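Local coordinates for minor capsid protein (Enterobacteria phage PRD1, PDB 1YQ5) that forms, as a homotrimer together with proteins P31 and P2, the spike complexes at the five-fold vertices of the capsid and is essential for infectivity, at the interface of chains A and B. Coordinates in Å, arbitrary orientation; residue numbers count along the deposited sequence, not the author numbering. Chains: chain A/B, Minor capsid protein.

Contact 1: the interface of chains A and B. Residues chain A 2-3, 40; chain B 143-144.
The C-terminal tail of one subunit, B:Ile143 and B:Asn144, lies against A:Gly2 and A:Val3 of its neighbour in the trimer. Both subunits are the C-terminal jelly-roll domain of spike protein P5, and A:Gly2 and A:Val3 stand at the start of this fragment. All four residues are in loop conformation. B:Asn144 is the last residue of the protein, and it reaches across with its side-chain amide. The amide oxygen B:Asn144 OD1 accepts a hydrogen bond from the backbone N of A:Val3 at 2.9 Å. The bond is fairly straight, with 159° at the hydrogen. The N-H does not meet a lone pair, because it sits above the carbonyl plane of the amide, 37° out of it. CG of B:Asn144 lies anti to its own N (chi1 -165°), which carries the amide away from the tail backbone toward chain A. Two valine methyls lie on that same face of the amide. A:Val3 CG2 sits over B:Asn144 CG at 3.9 Å. The A:Val40 and B:Asn144 side chains approach from opposite directions, with A:Val40 CG2 3.5 Å from the amide nitrogen B:Asn144 ND2. A:Val40 belongs to strand 38-40, so the amide touches two separate stretches of chain A. A:Gly2 CA packs over the tail, 4.0 Å from B:Asn144 CA. The other methyl of A:Val3, CG1, faces the backbone oxygen B:Ile143 O at 3.6 Å. The contact ties the C-terminus of one subunit to the start of the next subunit's fragment and so contributes to the homotrimer.

Contact 2: the interface of chains A and B. Residues chain A 62, 64, 139, 141; chain B 60, 62, 105-106, 143.
Strands 59-68 and 135-142 of chain A run side by side in one sheet of the P5 jelly-roll, and A:Gln62, A:Thr64, A:Thr139 and A:Ala141 project from the same face toward B:Leu106 of strand 100-109. The contact joins two such domains of the spike trimer. The backbone N of B:Leu106 donates a hydrogen bond to the hydroxyl A:Thr64 OG1 at 2.9 Å. It is noticeably bent, with 133° at the hydrogen. In A:Thr64 the hydroxyl lies anti to the carbonyl carbon (chi1 -68°), and this turns OG1 toward the B:Leu106 backbone. The carbonyl of B:Leu106 is reached indirectly, through water 1, which lies 2.7 Å from B:Leu106 O and also 2.7 Å from the second threonine hydroxyl, A:Thr139 OG1. The leucine side chain fits between the chain A side chains. Its CD2 meets A:Gln62 CG at 3.5 Å, the two side chains sliding past each other in opposite directions. The same methyl faces A:Ala141 CB at 4.0 Å. A:Thr139 crosses the leucine at about a right angle and sets its methyl CG2 3.8 Å from B:Leu106 CD2. That threonine methyl, A:Thr139 CG2, also meets B:Leu60 CD2 at 4.0 Å. A:Gln62 and its counterpart B:Gln62 cross at about a right angle, with amide planes 60° apart. B:Gln62 OE1 lies 3.5 Å from A:Gln62 CD. In A:Gln62, CG anti to N puts CG beside B:Leu106 CD2, and the bend at chi2 leaves the amide alongside B:Gln62 OE1.

Contact 1: the interface of chains A and B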
ATOM      1  N   GLY A   2     -12.620  -7.113 -13.946  1.00 34.71           N
ATOM      2  CA  GLY A   2     -11.484  -6.375 -14.474  1.00 31.15           C
ATOM      3  C   GLY A   2     -11.699  -4.887 -14.289  1.00 29.12           C
ATOM      4  O   GLY A   2     -12.713  -4.468 -13.722  1.00 29.60           O
ATOM      5  N   VAL A   3     -10.760  -4.079 -14.770  1.00 25.40           N
ATOM      6  CA  VAL A   3     -10.874  -2.631 -14.634  1.00 22.34           C
ATOM      7  C   VAL A   3     -11.033  -1.993 -16.009  1.00 21.07           C
ATOM      8  O   VAL A   3     -10.643  -2.573 -17.025  1.00 19.88           O
ATOM      9  CB  VAL A   3      -9.630  -2.047 -13.933  1.00 22.47           C
ATOM     10  CG1 VAL A   3      -9.437  -2.721 -12.586  1.00 21.96           C
ATOM     11  CG2 VAL A   3      -8.402  -2.240 -14.798  1.00 21.75           C
ATOM     12  N   VAL A  40      -4.508  -0.656 -20.302  1.00 16.42           N
ATOM     13  CA  VAL A  40      -5.900  -1.075 -20.417  1.00 16.99           C
ATOM     14  C   VAL A  40      -6.760   0.161 -20.652  1.00 17.81           C
ATOM     15  O   VAL A  40      -6.697   1.126 -19.889  1.00 17.05           O
ATOM     16  CB  VAL A  40      -6.380  -1.785 -19.134  1.00 16.73           C
ATOM     17  CG1 VAL A  40      -7.846  -2.177 -19.269  1.00 18.57           C
ATOM     18  CG2 VAL A  40      -5.525  -3.019 -18.875  1.00 18.58           C
TER
ATOM     19  N   ILE B 143      -6.940  -8.303 -10.161  1.00 16.28           N
ATOM     20  CA  ILE B 143      -7.966  -7.298 -10.425  1.00 16.87           C
ATOM     21  C   ILE B 143      -8.223  -7.023 -11.903  1.00 17.89           C
ATOM     22  O   ILE B 143      -9.126  -6.262 -12.243  1.00 17.68           O
ATOM     23  CB  ILE B 143      -7.665  -5.961  -9.712  1.00 19.10           C
ATOM     24  CG1 ILE B 143      -6.480  -5.266 -10.370  1.00 18.68           C
ATOM     25  CG2 ILE B 143      -7.379  -6.214  -8.230  1.00 17.69           C
ATOM     26  CD1 ILE B 143      -6.358  -3.816  -9.963  1.00 21.33           C
ATOM     27  N   ASN B 144      -7.426  -7.623 -12.780  1.00 17.65           N
ATOM     28  CA  ASN B 144      -7.625  -7.471 -14.222  1.00 17.68           C
ATOM     29  C   ASN B 144      -6.869  -8.560 -14.962  1.00 17.25           C
ATOM     30  O   ASN B 144      -7.304  -8.925 -16.072  1.00 16.16           O
ATOM     31  CB  ASN B 144      -7.158  -6.105 -14.733  1.00 17.64           C
ATOM     32  CG  ASN B 144      -7.682  -5.807 -16.139  1.00 19.22           C
ATOM     33  OD1 ASN B 144      -8.890  -5.687 -16.350  1.00 16.46           O
ATOM     34  ND2 ASN B 144      -6.777  -5.706 -17.105  1.00 19.96           N
ATOM     35  OXT ASN B 144      -5.841  -9.016 -14.423  1.00 16.01           O
TER

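Contact 2: the interface of chains A and B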
ATOM      1  N   GLN A  62      -6.298   3.010  -7.858  1.00 14.10           N
ATOM      2  CA  GLN A  62      -5.333   2.266  -7.060  1.00 14.27           C
ATOM      3  C   GLN A  62      -3.993   2.573  -7.712  1.00 14.23           C
ATOM      4  O   GLN A  62      -3.812   2.358  -8.912  1.00 13.71           O
ATOM      5  CB  GLN A  62      -5.612   0.763  -7.111  1.00 16.03           C
ATOM      6  CG  GLN A  62      -4.553  -0.088  -6.408  1.00 19.53           C
ATOM      7  CD  GLN A  62      -4.286   0.349  -4.975  1.00 23.16           C
ATOM      8  OE1 GLN A  62      -5.210   0.480  -4.170  1.00 26.40           O
ATOM      9  NE2 GLN A  62      -3.013   0.571  -4.649  1.00 26.79           N
ATOM     10  N   THR A  64       0.437   2.462  -7.335  1.00 12.82           N
ATOM     11  CA  THR A  64       1.625   1.911  -6.704  1.00 12.31           C
ATOM     12  C   THR A  64       2.876   2.372  -7.431  1.00 13.03           C
ATOM     13  O   THR A  64       2.925   2.388  -8.659  1.00 14.38           O
ATOM     14  CB  THR A  64       1.638   0.361  -6.714  1.00 12.19           C
ATOM     15  OG1 THR A  64       0.610  -0.140  -5.851  1.00 12.11           O
ATOM     16  CG2 THR A  64       2.997  -0.166  -6.235  1.00 13.52           C
ATOM     17  N   THR A 139       2.260   1.914 -11.426  1.00 11.97           N
ATOM     18  CA  THR A 139       1.035   1.325 -11.943  1.00 13.36           C
ATOM     19  C   THR A 139      -0.189   2.012 -11.355  1.00 14.35           C
ATOM     20  O   THR A 139      -0.270   2.237 -10.147  1.00 14.89           O
ATOM     21  CB  THR A 139       0.959  -0.179 -11.609  1.00 13.82           C
ATOM     22  OG1 THR A 139       2.054  -0.861 -12.233  1.00 15.65           O
ATOM     23  CG2 THR A 139      -0.353  -0.773 -12.102  1.00 14.49           C
ATOM     24  N   ALA A 141      -4.606   2.090 -11.723  1.00 13.38           N
ATOM     25  CA  ALA A 141      -5.793   1.451 -12.268  1.00 12.22           C
ATOM     26  C   ALA A 141      -7.041   2.102 -11.697  1.00 13.22           C
ATOM     27  O   ALA A 141      -7.123   2.361 -10.497  1.00 12.15           O
ATOM     28  CB  ALA A 141      -5.789  -0.042 -11.944  1.00 10.85           C
TER
ATOM     29  N   LEU B  60      -3.104  -7.826 -13.736  1.00 13.70           N
ATOM     30  CA  LEU B  60      -2.796  -6.946 -12.617  1.00 14.10           C
ATOM     31  C   LEU B  60      -3.185  -7.607 -11.308  1.00 14.25           C
ATOM     32  O   LEU B  60      -4.286  -8.151 -11.175  1.00 15.28           O
ATOM     33  CB  LEU B  60      -3.544  -5.620 -12.765  1.00 15.06           C
ATOM     34  CG  LEU B  60      -3.107  -4.736 -13.935  1.00 15.64           C
ATOM     35  CD1 LEU B  60      -4.081  -3.578 -14.101  1.00 15.33           C
ATOM     36  CD2 LEU B  60      -1.693  -4.216 -13.678  1.00 14.90           C
ATOM     37  N   GLN B  62      -3.233  -7.190  -6.952  1.00 14.10           N
ATOM     38  CA  GLN B  62      -3.140  -6.349  -5.766  1.00 14.27           C
ATOM     39  C   GLN B  62      -2.646  -7.291  -4.679  1.00 14.23           C
ATOM     40  O   GLN B  62      -3.255  -8.331  -4.419  1.00 13.71           O
ATOM     41  CB  GLN B  62      -4.506  -5.775  -5.385  1.00 16.03           C
ATOM     42  CG  GLN B  62      -4.505  -4.996  -4.068  1.00 19.53           C
ATOM     43  CD  GLN B  62      -3.442  -3.907  -4.016  1.00 23.16           C
ATOM     44  OE1 GLN B  62      -3.353  -3.065  -4.911  1.00 26.40           O
ATOM     45  NE2 GLN B  62      -2.634  -3.916  -2.957  1.00 26.79           N
ATOM     46  N   LEU B 105       1.094  -3.770  -2.749  1.00 13.20           N
ATOM     47  CA  LEU B 105       1.501  -3.521  -4.120  1.00 13.06           C
ATOM     48  C   LEU B 105       0.456  -3.867  -5.168  1.00 13.91           C
ATOM     49  O   LEU B 105      -0.290  -4.832  -5.023  1.00 14.49           O
ATOM     50  CB  LEU B 105       2.744  -4.361  -4.427  1.00 12.77           C
ATOM     51  CG  LEU B 105       3.937  -4.286  -3.479  1.00 13.13           C
ATOM     52  CD1 LEU B 105       4.595  -5.657  -3.368  1.00 14.22           C
ATOM     53  CD2 LEU B 105       4.919  -3.246  -3.987  1.00 12.80           C
ATOM     54  N   LEU B 106       0.415  -3.060  -6.221  1.00 13.07           N
ATOM     55  CA  LEU B 106      -0.448  -3.311  -7.368  1.00 12.82           C
ATOM     56  C   LEU B 106       0.611  -3.454  -8.453  1.00 12.82           C
ATOM     57  O   LEU B 106       1.310  -2.494  -8.764  1.00 11.77           O
ATOM     58  CB  LEU B 106      -1.355  -2.119  -7.694  1.00 13.03           C
ATOM     59  CG  LEU B 106      -2.067  -2.270  -9.051  1.00 14.70           C
ATOM     60  CD1 LEU B 106      -2.909  -3.531  -9.040  1.00 15.17           C
ATOM     61  CD2 LEU B 106      -2.936  -1.051  -9.348  1.00 16.75           C
ATOM     62  N   ILE B 143      -6.940  -8.303 -10.161  1.00 16.28           N
ATOM     63  CA  ILE B 143      -7.966  -7.298 -10.425  1.00 16.87           C
ATOM     64  C   ILE B 143      -8.223  -7.023 -11.903  1.00 17.89           C
ATOM     65  O   ILE B 143      -9.126  -6.262 -12.243  1.00 17.68           O
ATOM     66  CB  ILE B 143      -7.665  -5.961  -9.712  1.00 19.10           C
ATOM     67  CG1 ILE B 143      -6.480  -5.266 -10.370  1.00 18.68           C
ATOM     68  CG2 ILE B 143      -7.379  -6.214  -8.230  1.00 17.69           C
ATOM     69  CD1 ILE B 143      -6.358  -3.816  -9.963  1.00 21.33           C
TER
HETATM   70  O   HOH W   1       3.559  -1.803 -10.176  1.00 11.84           O

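Contact 1 and contact 2 are neighbouring patches of one interface, with C-alpha centres about 9 Å apart. They share B:Ile143. Its backbone oxygen serves contact 1, and its CD1 reaches the margin of contact 2. On chain A, strands 59-68 and 135-142 enter contact 2, while the start of the fragment enters contact 1. The chain ends and the strand faces thus adjoin in one interface. Strand 59-68 enters contact 2 from both chains, but the other partners differ, and the interface is not an exact two-fold. This suits a homotrimer, in which each subunit presents a different surface to each of its two neighbours, as in a ring of three.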